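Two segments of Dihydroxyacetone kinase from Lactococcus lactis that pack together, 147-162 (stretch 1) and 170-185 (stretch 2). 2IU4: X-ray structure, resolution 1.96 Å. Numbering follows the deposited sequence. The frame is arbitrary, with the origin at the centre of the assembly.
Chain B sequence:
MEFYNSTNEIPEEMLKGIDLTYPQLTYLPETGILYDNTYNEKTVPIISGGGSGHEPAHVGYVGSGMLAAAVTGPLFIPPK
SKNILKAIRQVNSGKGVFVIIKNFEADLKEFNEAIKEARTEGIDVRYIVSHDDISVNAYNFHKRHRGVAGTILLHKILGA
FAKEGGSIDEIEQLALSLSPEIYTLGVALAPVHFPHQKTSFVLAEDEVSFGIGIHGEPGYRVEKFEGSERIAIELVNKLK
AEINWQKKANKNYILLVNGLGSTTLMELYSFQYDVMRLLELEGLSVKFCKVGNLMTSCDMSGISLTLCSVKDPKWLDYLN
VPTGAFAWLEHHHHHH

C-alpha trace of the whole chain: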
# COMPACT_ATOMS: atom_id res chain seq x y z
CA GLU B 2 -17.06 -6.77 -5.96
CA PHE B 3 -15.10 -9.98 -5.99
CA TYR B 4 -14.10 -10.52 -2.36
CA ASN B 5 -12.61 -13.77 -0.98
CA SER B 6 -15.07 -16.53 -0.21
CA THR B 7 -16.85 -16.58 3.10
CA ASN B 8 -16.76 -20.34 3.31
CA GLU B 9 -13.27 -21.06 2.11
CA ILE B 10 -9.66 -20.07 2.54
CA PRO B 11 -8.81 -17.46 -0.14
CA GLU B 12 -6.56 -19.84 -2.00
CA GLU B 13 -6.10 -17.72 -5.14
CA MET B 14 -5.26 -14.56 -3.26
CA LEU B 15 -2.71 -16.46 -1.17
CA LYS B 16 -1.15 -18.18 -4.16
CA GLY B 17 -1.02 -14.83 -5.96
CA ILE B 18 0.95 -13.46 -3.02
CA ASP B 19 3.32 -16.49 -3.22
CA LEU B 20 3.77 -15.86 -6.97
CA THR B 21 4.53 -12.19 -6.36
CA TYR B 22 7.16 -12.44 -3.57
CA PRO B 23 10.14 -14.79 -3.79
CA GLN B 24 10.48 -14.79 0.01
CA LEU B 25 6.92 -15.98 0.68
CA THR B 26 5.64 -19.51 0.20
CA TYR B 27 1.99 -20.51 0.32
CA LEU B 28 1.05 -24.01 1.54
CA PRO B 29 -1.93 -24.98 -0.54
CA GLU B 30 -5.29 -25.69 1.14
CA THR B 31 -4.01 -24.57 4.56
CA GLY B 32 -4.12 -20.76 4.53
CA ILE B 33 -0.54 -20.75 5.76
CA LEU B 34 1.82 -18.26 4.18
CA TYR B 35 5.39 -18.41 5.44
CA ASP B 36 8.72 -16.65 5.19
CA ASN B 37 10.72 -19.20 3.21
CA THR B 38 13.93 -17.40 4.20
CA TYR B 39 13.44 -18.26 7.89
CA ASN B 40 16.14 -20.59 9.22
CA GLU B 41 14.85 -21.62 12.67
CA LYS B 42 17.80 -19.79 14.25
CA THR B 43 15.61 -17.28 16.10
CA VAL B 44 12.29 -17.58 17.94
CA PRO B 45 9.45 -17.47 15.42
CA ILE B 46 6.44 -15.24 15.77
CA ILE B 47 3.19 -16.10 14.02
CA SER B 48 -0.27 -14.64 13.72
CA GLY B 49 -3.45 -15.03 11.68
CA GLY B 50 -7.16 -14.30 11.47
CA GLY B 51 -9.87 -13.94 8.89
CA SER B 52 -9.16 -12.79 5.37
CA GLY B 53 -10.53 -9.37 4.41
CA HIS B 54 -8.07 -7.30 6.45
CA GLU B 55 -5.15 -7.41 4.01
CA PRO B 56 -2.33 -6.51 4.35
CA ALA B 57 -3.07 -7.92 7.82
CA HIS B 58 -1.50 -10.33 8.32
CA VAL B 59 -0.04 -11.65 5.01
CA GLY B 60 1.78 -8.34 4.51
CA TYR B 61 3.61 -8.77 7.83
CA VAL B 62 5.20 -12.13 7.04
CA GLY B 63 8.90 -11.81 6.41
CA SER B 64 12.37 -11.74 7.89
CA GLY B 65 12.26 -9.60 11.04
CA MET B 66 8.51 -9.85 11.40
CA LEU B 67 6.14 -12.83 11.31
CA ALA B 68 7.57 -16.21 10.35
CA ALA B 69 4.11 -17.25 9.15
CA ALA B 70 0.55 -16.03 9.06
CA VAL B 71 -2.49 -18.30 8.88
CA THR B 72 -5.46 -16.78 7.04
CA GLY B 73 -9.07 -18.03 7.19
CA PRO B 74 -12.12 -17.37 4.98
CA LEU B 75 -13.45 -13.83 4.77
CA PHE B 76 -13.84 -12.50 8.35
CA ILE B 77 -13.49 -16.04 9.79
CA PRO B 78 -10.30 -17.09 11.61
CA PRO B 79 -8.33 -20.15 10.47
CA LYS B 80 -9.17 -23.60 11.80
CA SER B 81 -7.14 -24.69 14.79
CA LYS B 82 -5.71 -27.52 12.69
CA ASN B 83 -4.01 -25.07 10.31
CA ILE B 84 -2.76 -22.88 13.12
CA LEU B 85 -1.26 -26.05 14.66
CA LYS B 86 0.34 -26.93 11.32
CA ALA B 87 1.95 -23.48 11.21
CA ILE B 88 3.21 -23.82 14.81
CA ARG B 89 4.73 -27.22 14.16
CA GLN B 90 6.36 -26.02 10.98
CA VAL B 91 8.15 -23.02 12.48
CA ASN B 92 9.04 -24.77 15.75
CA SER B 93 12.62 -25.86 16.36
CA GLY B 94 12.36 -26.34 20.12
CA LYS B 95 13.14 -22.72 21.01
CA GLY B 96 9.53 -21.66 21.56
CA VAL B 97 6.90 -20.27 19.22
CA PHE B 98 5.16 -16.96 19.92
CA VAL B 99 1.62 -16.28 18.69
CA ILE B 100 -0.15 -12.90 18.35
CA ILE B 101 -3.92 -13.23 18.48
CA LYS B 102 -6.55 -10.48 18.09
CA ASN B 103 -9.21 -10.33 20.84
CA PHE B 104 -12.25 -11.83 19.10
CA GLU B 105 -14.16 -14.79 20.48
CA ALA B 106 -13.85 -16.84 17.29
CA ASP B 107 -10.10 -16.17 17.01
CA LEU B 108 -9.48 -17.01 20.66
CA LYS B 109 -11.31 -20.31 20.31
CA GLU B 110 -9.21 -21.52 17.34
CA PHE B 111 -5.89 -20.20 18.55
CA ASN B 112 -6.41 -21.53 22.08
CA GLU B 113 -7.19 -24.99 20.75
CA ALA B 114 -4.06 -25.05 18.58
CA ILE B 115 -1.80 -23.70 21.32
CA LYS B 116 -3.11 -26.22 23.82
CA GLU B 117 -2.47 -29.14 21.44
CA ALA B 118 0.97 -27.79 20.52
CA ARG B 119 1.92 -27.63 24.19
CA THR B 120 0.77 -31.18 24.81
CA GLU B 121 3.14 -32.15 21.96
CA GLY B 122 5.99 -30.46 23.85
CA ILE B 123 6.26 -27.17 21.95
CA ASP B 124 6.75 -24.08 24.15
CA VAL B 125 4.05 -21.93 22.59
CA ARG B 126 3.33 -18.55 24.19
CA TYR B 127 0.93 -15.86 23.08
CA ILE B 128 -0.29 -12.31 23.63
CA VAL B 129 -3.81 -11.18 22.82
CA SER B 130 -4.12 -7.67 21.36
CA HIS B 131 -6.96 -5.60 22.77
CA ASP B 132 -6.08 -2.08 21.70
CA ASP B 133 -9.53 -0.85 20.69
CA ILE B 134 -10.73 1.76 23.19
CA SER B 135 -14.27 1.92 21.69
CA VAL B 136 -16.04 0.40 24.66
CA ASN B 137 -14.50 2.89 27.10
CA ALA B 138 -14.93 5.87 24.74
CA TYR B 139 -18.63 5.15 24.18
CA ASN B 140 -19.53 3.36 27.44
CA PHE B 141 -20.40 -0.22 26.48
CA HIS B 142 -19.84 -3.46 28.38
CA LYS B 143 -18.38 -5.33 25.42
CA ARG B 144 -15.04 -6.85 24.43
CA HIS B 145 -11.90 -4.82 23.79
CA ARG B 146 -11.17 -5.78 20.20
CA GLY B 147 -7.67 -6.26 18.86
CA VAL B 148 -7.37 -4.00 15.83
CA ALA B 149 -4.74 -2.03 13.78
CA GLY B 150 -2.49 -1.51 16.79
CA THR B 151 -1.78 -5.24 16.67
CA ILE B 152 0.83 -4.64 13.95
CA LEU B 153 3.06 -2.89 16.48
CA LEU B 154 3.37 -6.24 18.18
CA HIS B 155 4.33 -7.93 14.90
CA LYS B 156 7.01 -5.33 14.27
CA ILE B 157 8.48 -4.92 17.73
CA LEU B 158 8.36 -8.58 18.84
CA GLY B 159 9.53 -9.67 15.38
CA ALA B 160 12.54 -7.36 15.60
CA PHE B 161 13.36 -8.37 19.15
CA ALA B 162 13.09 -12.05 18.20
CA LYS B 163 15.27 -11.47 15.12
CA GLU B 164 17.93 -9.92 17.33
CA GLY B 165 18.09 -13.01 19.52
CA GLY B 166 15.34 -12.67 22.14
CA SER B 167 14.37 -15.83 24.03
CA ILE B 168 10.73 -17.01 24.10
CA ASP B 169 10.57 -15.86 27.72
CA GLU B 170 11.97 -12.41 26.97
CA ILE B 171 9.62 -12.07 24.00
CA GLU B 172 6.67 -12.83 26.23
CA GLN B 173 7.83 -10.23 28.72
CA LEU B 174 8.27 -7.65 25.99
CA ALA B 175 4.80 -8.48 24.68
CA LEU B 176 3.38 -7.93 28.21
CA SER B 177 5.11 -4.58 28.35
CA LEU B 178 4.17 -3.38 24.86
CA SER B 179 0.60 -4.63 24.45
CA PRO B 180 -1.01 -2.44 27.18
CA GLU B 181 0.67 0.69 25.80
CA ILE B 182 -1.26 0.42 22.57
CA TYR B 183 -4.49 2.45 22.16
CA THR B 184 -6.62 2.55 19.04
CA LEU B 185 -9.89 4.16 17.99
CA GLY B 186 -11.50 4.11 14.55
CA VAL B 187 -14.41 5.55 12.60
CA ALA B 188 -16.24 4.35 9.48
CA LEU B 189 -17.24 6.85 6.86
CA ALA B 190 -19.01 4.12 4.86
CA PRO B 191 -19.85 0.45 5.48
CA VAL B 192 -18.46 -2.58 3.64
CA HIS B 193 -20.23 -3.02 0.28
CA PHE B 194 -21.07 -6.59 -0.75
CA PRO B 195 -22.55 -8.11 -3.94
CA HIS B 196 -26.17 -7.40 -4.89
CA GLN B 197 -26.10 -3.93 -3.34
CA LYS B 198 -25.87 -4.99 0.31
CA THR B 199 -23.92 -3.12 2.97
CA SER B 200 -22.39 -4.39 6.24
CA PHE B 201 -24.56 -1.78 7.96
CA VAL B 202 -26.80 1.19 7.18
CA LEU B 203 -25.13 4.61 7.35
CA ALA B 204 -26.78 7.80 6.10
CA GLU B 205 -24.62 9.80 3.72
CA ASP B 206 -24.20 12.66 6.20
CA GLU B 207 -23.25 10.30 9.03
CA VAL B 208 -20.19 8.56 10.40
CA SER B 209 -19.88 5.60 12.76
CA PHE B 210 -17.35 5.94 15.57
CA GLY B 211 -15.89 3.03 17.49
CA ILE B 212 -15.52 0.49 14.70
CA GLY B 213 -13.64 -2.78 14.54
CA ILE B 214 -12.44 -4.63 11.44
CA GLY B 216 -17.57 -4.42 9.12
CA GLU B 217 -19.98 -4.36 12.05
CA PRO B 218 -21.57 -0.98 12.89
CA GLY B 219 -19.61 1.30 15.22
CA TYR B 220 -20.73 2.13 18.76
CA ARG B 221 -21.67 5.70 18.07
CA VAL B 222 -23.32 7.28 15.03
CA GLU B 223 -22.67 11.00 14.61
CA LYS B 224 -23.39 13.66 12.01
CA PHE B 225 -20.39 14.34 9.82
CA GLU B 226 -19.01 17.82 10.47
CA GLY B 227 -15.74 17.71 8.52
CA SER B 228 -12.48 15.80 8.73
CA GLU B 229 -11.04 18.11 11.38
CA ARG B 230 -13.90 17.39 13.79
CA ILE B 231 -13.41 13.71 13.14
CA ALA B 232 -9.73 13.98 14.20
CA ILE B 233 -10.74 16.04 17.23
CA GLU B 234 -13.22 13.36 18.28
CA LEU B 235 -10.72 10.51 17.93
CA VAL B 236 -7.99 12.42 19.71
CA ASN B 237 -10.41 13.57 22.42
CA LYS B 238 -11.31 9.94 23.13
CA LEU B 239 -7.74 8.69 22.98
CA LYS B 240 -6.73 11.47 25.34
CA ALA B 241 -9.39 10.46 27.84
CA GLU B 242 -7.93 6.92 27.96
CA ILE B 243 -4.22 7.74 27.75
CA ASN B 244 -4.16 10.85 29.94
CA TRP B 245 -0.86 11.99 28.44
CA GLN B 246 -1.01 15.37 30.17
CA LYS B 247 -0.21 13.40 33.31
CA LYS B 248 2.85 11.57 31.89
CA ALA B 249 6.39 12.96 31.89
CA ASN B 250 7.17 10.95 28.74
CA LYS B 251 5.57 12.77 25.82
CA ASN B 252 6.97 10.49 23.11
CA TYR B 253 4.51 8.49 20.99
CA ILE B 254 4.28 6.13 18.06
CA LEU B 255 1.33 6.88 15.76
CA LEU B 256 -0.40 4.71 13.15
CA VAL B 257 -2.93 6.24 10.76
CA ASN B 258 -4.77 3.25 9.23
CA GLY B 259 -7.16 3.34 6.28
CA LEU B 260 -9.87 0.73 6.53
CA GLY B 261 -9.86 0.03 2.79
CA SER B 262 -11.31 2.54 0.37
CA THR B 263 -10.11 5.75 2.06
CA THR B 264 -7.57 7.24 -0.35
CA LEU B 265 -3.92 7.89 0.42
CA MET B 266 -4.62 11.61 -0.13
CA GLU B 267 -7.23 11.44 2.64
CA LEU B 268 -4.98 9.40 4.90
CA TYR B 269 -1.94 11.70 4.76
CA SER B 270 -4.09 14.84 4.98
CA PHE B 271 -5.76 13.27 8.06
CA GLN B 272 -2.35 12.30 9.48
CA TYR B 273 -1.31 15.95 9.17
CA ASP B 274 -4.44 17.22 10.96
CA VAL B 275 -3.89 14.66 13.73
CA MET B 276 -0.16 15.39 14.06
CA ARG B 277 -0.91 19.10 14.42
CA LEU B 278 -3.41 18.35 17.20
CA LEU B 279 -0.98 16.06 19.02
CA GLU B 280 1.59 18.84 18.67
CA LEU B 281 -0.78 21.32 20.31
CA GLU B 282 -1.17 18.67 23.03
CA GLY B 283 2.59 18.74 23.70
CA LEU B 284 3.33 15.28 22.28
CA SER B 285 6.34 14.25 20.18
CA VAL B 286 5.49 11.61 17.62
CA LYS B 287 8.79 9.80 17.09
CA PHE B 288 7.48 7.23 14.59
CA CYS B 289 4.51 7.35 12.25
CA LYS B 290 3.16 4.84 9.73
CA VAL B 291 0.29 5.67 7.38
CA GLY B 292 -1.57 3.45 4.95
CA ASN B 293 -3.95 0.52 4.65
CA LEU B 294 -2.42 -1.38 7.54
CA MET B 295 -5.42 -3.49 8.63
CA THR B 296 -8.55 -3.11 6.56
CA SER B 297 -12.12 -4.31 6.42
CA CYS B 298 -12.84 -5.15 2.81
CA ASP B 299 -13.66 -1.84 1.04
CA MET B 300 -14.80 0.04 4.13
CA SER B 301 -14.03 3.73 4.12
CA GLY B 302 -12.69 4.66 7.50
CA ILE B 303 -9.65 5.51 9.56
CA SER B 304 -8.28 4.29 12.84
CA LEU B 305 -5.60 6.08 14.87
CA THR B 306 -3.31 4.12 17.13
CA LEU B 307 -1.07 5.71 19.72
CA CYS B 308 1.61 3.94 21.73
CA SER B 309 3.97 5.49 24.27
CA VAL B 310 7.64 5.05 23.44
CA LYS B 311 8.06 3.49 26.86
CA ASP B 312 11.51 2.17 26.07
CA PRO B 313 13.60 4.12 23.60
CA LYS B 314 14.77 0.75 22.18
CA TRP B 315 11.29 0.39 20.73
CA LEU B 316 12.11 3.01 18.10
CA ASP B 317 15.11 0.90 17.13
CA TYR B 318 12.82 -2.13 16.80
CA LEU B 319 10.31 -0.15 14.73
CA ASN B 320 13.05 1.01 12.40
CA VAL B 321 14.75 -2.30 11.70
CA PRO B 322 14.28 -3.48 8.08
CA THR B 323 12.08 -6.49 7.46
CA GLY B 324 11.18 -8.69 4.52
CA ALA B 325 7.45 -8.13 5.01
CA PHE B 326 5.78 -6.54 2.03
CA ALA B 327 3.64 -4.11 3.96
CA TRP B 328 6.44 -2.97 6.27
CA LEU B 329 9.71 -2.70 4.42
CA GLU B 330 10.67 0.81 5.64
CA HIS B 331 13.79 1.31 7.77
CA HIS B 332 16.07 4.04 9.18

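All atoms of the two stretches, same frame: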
# COMPACT_ATOMS: atom_id res chain seq x y z
N GLY B 147 -9.02 -6.49 19.37
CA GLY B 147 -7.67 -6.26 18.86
C GLY B 147 -7.76 -5.79 17.42
O GLY B 147 -8.37 -6.45 16.59
N VAL B 148 -7.18 -4.63 17.14
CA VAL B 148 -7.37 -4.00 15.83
C VAL B 148 -6.02 -3.53 15.24
O VAL B 148 -5.05 -4.27 15.39
CB VAL B 148 -8.53 -2.97 15.84
CG1 VAL B 148 -9.84 -3.70 16.21
CG2 VAL B 148 -8.31 -1.87 16.88
N ALA B 149 -5.93 -2.37 14.58
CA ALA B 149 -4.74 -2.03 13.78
C ALA B 149 -3.47 -1.94 14.62
O ALA B 149 -2.37 -2.17 14.12
CB ALA B 149 -4.91 -0.70 13.02
N GLY B 150 -3.64 -1.58 15.89
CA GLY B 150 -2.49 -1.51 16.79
C GLY B 150 -1.76 -2.83 16.95
O GLY B 150 -0.61 -2.86 17.34
N THR B 151 -2.43 -3.94 16.62
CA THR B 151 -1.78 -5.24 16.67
C THR B 151 -0.48 -5.29 15.88
O THR B 151 0.43 -6.03 16.26
CB THR B 151 -2.72 -6.34 16.11
OG1 THR B 151 -3.98 -6.28 16.77
CG2 THR B 151 -2.10 -7.75 16.29
N ILE B 152 -0.36 -4.54 14.79
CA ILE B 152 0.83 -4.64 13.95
C ILE B 152 2.08 -4.12 14.64
O ILE B 152 3.19 -4.46 14.25
CB ILE B 152 0.67 -3.95 12.58
CG1 ILE B 152 0.75 -2.43 12.70
CG2 ILE B 152 -0.69 -4.31 11.97
CD1 ILE B 152 0.81 -1.72 11.34
N LEU B 153 1.90 -3.30 15.68
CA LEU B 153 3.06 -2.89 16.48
C LEU B 153 3.69 -4.07 17.20
O LEU B 153 4.90 -4.10 17.39
CB LEU B 153 2.70 -1.81 17.50
CG LEU B 153 2.31 -0.48 16.88
CD1 LEU B 153 1.85 0.49 17.96
CD2 LEU B 153 3.51 0.12 16.12
N LEU B 154 2.86 -5.03 17.58
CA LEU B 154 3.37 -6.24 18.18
C LEU B 154 4.15 -7.03 17.14
O LEU B 154 5.22 -7.52 17.43
CB LEU B 154 2.24 -7.07 18.78
CG LEU B 154 1.53 -6.48 20.01
CD1 LEU B 154 0.18 -7.19 20.13
CD2 LEU B 154 2.35 -6.65 21.28
N HIS B 155 3.62 -7.15 15.92
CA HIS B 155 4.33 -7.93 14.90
C HIS B 155 5.71 -7.30 14.74
O HIS B 155 6.69 -8.00 14.60
CB HIS B 155 3.62 -7.85 13.57
CG HIS B 155 2.28 -8.50 13.58
ND1 HIS B 155 1.35 -8.34 12.57
CD2 HIS B 155 1.70 -9.31 14.49
CE1 HIS B 155 0.26 -9.03 12.86
NE2 HIS B 155 0.45 -9.63 14.02
N LYS B 156 5.77 -5.96 14.71
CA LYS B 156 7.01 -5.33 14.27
C LYS B 156 8.01 -5.37 15.42
O LYS B 156 9.19 -5.68 15.24
CB LYS B 156 6.79 -3.88 13.86
CG LYS B 156 8.06 -3.20 13.31
CD LYS B 156 8.35 -3.60 11.86
CE LYS B 156 9.68 -2.99 11.35
NZ LYS B 156 10.90 -3.51 12.05
N ILE B 157 7.54 -5.03 16.61
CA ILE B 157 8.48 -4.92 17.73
C ILE B 157 8.94 -6.30 18.23
O ILE B 157 10.13 -6.51 18.48
CB ILE B 157 7.91 -4.03 18.85
CG1 ILE B 157 7.96 -2.57 18.37
CG2 ILE B 157 8.73 -4.21 20.16
CD1 ILE B 157 7.07 -1.61 19.15
N LEU B 158 8.00 -7.24 18.37
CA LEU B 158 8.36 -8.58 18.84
C LEU B 158 9.19 -9.30 17.78
O LEU B 158 10.14 -10.04 18.09
CB LEU B 158 7.10 -9.40 19.14
CG LEU B 158 6.19 -8.77 20.20
CD1 LEU B 158 5.08 -9.74 20.53
CD2 LEU B 158 7.01 -8.50 21.47
N GLY B 159 8.83 -9.08 16.51
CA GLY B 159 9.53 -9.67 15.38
C GLY B 159 10.97 -9.21 15.36
O GLY B 159 11.88 -10.00 15.12
N ALA B 160 11.18 -7.92 15.62
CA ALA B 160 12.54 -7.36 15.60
C ALA B 160 13.36 -7.88 16.77
O ALA B 160 14.52 -8.31 16.65
CB ALA B 160 12.48 -5.83 15.65
N PHE B 161 12.72 -7.86 17.94
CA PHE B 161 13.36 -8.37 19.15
C PHE B 161 13.72 -9.85 19.01
O PHE B 161 14.80 -10.29 19.43
CB PHE B 161 12.44 -8.16 20.36
CG PHE B 161 13.03 -8.63 21.66
CD1 PHE B 161 14.09 -7.96 22.24
CD2 PHE B 161 12.52 -9.74 22.30
CE1 PHE B 161 14.64 -8.39 23.44
CE2 PHE B 161 13.05 -10.17 23.49
CZ PHE B 161 14.12 -9.50 24.07
N ALA B 162 12.82 -10.62 18.43
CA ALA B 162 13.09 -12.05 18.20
C ALA B 162 14.25 -12.21 17.22
O ALA B 162 15.14 -13.04 17.41
CB ALA B 162 11.82 -12.76 17.69
N GLU B 170 11.81 -13.86 27.08
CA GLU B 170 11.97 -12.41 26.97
C GLU B 170 10.95 -11.79 26.01
O GLU B 170 10.50 -10.65 26.19
CB GLU B 170 13.38 -12.07 26.51
CG GLU B 170 14.39 -12.32 27.59
CD GLU B 170 15.79 -12.56 27.06
OE1 GLU B 170 15.94 -12.79 25.83
OE2 GLU B 170 16.73 -12.53 27.88
N ILE B 171 10.60 -12.55 24.98
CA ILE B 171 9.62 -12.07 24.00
C ILE B 171 8.27 -11.90 24.67
O ILE B 171 7.59 -10.89 24.51
CB ILE B 171 9.49 -13.04 22.81
CG1 ILE B 171 10.74 -12.93 21.94
CG2 ILE B 171 8.26 -12.68 21.97
CD1 ILE B 171 10.96 -14.10 21.03
N GLU B 172 7.91 -12.90 25.46
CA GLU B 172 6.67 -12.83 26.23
C GLU B 172 6.65 -11.62 27.16
O GLU B 172 5.65 -10.91 27.27
CB GLU B 172 6.47 -14.09 27.07
CG GLU B 172 5.11 -14.09 27.73
CD GLU B 172 4.81 -15.37 28.48
OE1 GLU B 172 5.73 -15.92 29.11
OE2 GLU B 172 3.63 -15.80 28.42
N GLN B 173 7.76 -11.39 27.85
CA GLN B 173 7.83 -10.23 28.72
C GLN B 173 7.73 -8.93 27.97
O GLN B 173 7.11 -7.98 28.47
CB GLN B 173 9.12 -10.25 29.55
CG GLN B 173 9.17 -11.35 30.58
CD GLN B 173 8.08 -11.22 31.63
OE1 GLN B 173 7.95 -10.18 32.27
NE2 GLN B 173 7.30 -12.28 31.83
N LEU B 174 8.35 -8.86 26.80
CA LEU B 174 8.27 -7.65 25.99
C LEU B 174 6.82 -7.47 25.54
O LEU B 174 6.27 -6.38 25.56
CB LEU B 174 9.20 -7.76 24.76
CG LEU B 174 9.21 -6.57 23.78
CD1 LEU B 174 9.47 -5.27 24.53
CD2 LEU B 174 10.24 -6.79 22.65
N ALA B 175 6.19 -8.55 25.12
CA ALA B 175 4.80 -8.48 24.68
C ALA B 175 3.91 -7.92 25.81
O ALA B 175 3.04 -7.09 25.55
CB ALA B 175 4.35 -9.90 24.26
N LEU B 176 4.13 -8.36 27.04
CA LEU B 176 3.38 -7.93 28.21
C LEU B 176 3.61 -6.48 28.56
O LEU B 176 2.76 -5.84 29.17
CB LEU B 176 3.70 -8.80 29.44
CG LEU B 176 3.05 -10.19 29.39
CD1 LEU B 176 3.73 -11.14 30.38
CD2 LEU B 176 1.56 -10.04 29.70
N SER B 177 4.79 -5.99 28.18
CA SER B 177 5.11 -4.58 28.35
C SER B 177 4.53 -3.70 27.24
O SER B 177 4.04 -2.61 27.50
CB SER B 177 6.64 -4.44 28.37
OG SER B 177 6.98 -3.07 28.43
N LEU B 178 4.60 -4.18 26.00
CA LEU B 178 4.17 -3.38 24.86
C LEU B 178 2.65 -3.38 24.68
O LEU B 178 2.03 -2.33 24.49
CB LEU B 178 4.88 -3.87 23.59
CG LEU B 178 4.33 -3.41 22.23
CD1 LEU B 178 4.47 -1.89 22.01
CD2 LEU B 178 5.03 -4.20 21.11
N SER B 179 2.03 -4.55 24.74
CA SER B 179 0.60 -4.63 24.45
C SER B 179 -0.29 -3.58 25.16
O SER B 179 -1.11 -2.92 24.51
CB SER B 179 0.12 -6.06 24.71
OG SER B 179 -1.28 -6.17 24.53
N PRO B 180 -0.16 -3.41 26.50
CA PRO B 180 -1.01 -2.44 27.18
C PRO B 180 -0.68 -0.98 26.89
O PRO B 180 -1.38 -0.08 27.37
CB PRO B 180 -0.81 -2.78 28.66
CG PRO B 180 0.56 -3.38 28.72
CD PRO B 180 0.75 -4.10 27.42
N GLU B 181 0.36 -0.71 26.11
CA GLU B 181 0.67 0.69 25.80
C GLU B 181 -0.07 1.12 24.55
O GLU B 181 -0.02 2.28 24.17
CB GLU B 181 2.17 0.89 25.56
CG GLU B 181 3.03 0.76 26.80
CD GLU B 181 2.66 1.73 27.92
OE1 GLU B 181 2.25 2.87 27.64
OE2 GLU B 181 2.79 1.33 29.10
N ILE B 182 -0.73 0.16 23.89
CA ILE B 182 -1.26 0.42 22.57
C ILE B 182 -2.75 0.78 22.60
O ILE B 182 -3.56 0.02 23.11
CB ILE B 182 -1.06 -0.78 21.61
CG1 ILE B 182 0.40 -1.23 21.50
CG2 ILE B 182 -1.58 -0.42 20.22
CD1 ILE B 182 0.54 -2.67 20.89
N TYR B 183 -3.11 1.95 22.06
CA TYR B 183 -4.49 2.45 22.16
C TYR B 183 -4.97 2.84 20.78
O TYR B 183 -4.30 3.63 20.10
CB TYR B 183 -4.54 3.73 22.99
CG TYR B 183 -4.18 3.61 24.46
CD1 TYR B 183 -2.86 3.45 24.88
CD2 TYR B 183 -5.17 3.70 25.43
CE1 TYR B 183 -2.54 3.35 26.23
CE2 TYR B 183 -4.87 3.61 26.78
CZ TYR B 183 -3.56 3.44 27.17
OH TYR B 183 -3.29 3.34 28.51
N THR B 184 -6.13 2.32 20.38
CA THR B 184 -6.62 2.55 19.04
C THR B 184 -8.10 2.92 19.06
O THR B 184 -8.90 2.34 19.81
CB THR B 184 -6.50 1.28 18.14
OG1 THR B 184 -5.14 0.83 18.13
CG2 THR B 184 -6.93 1.58 16.70
N LEU B 185 -8.47 3.88 18.22
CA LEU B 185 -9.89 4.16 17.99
C LEU B 185 -10.14 4.47 16.51
O LEU B 185 -9.36 5.19 15.88
CB LEU B 185 -10.34 5.34 18.83
CG LEU B 185 -11.84 5.70 18.75
CD1 LEU B 185 -12.73 4.54 19.18
CD2 LEU B 185 -12.14 6.92 19.60

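Two helices that follow one another closely in sequence often pack as a nearly antiparallel pair held largely by apolar side chains, and these two segments of dihydroxyacetone kinase are an example. The axes of the two helices, one in each stretch, run at 149° to each other and approach to 10.1 Å, a spacing that leaves room for interleaved side chains. A type I turn from Val148 to Thr151 leads into the first helix; Val148 O accepts hydrogen bonds from both Thr151 N (2.9 Å) and Thr151 OG1 (2.7 Å). Beyond the second helix, a 3-10 segment, 179-181, carries the chain into a strand that passes the start of stretch 1, where the CA atoms of Gly150 and Thr184 lie 6.2 Å apart.

No hydrogen bond crosses between the stretches; the contact is made by van der Waals packing, mostly of apolar side chains, with 788 Å² buried in all. Along the first helix, Leu153, Leu154, Ile157, Leu158 and Phe161 follow the three-and-four spacing that gathers side chains on one side. Leu178 inserts among them: its CD2 lies 3.6 Å from Leu154 CD2 and 3.7 Å from Ile157 CB. One turn earlier, Leu174 occupies a similar site, with its CG 3.7 Å from Leu158 CD2 and its CD2 3.5 Å from Phe161 CB. Leu154 and Leu158 leave their backbone sideways, yet their ends come nearer the partner; Leu158 CD1 reaches Ala175 CB at 3.8 Å. The Phe161 ring receives Ile171 at its edge, where Phe161 CD2 lies 3.7 Å from Ile171 CG1, while Ala162 CB meets Ile171 CD1 at 3.7 Å.

At the other end, Ile182 extends the apolar seam, its CD1 4.0 Å from Leu154 CG. Here glycine permits close approach: Gly150 CA sits 3.7 Å from Ile182 CG2, and a CB at that position would clash with Ile182 CG2 and Thr184 OG1.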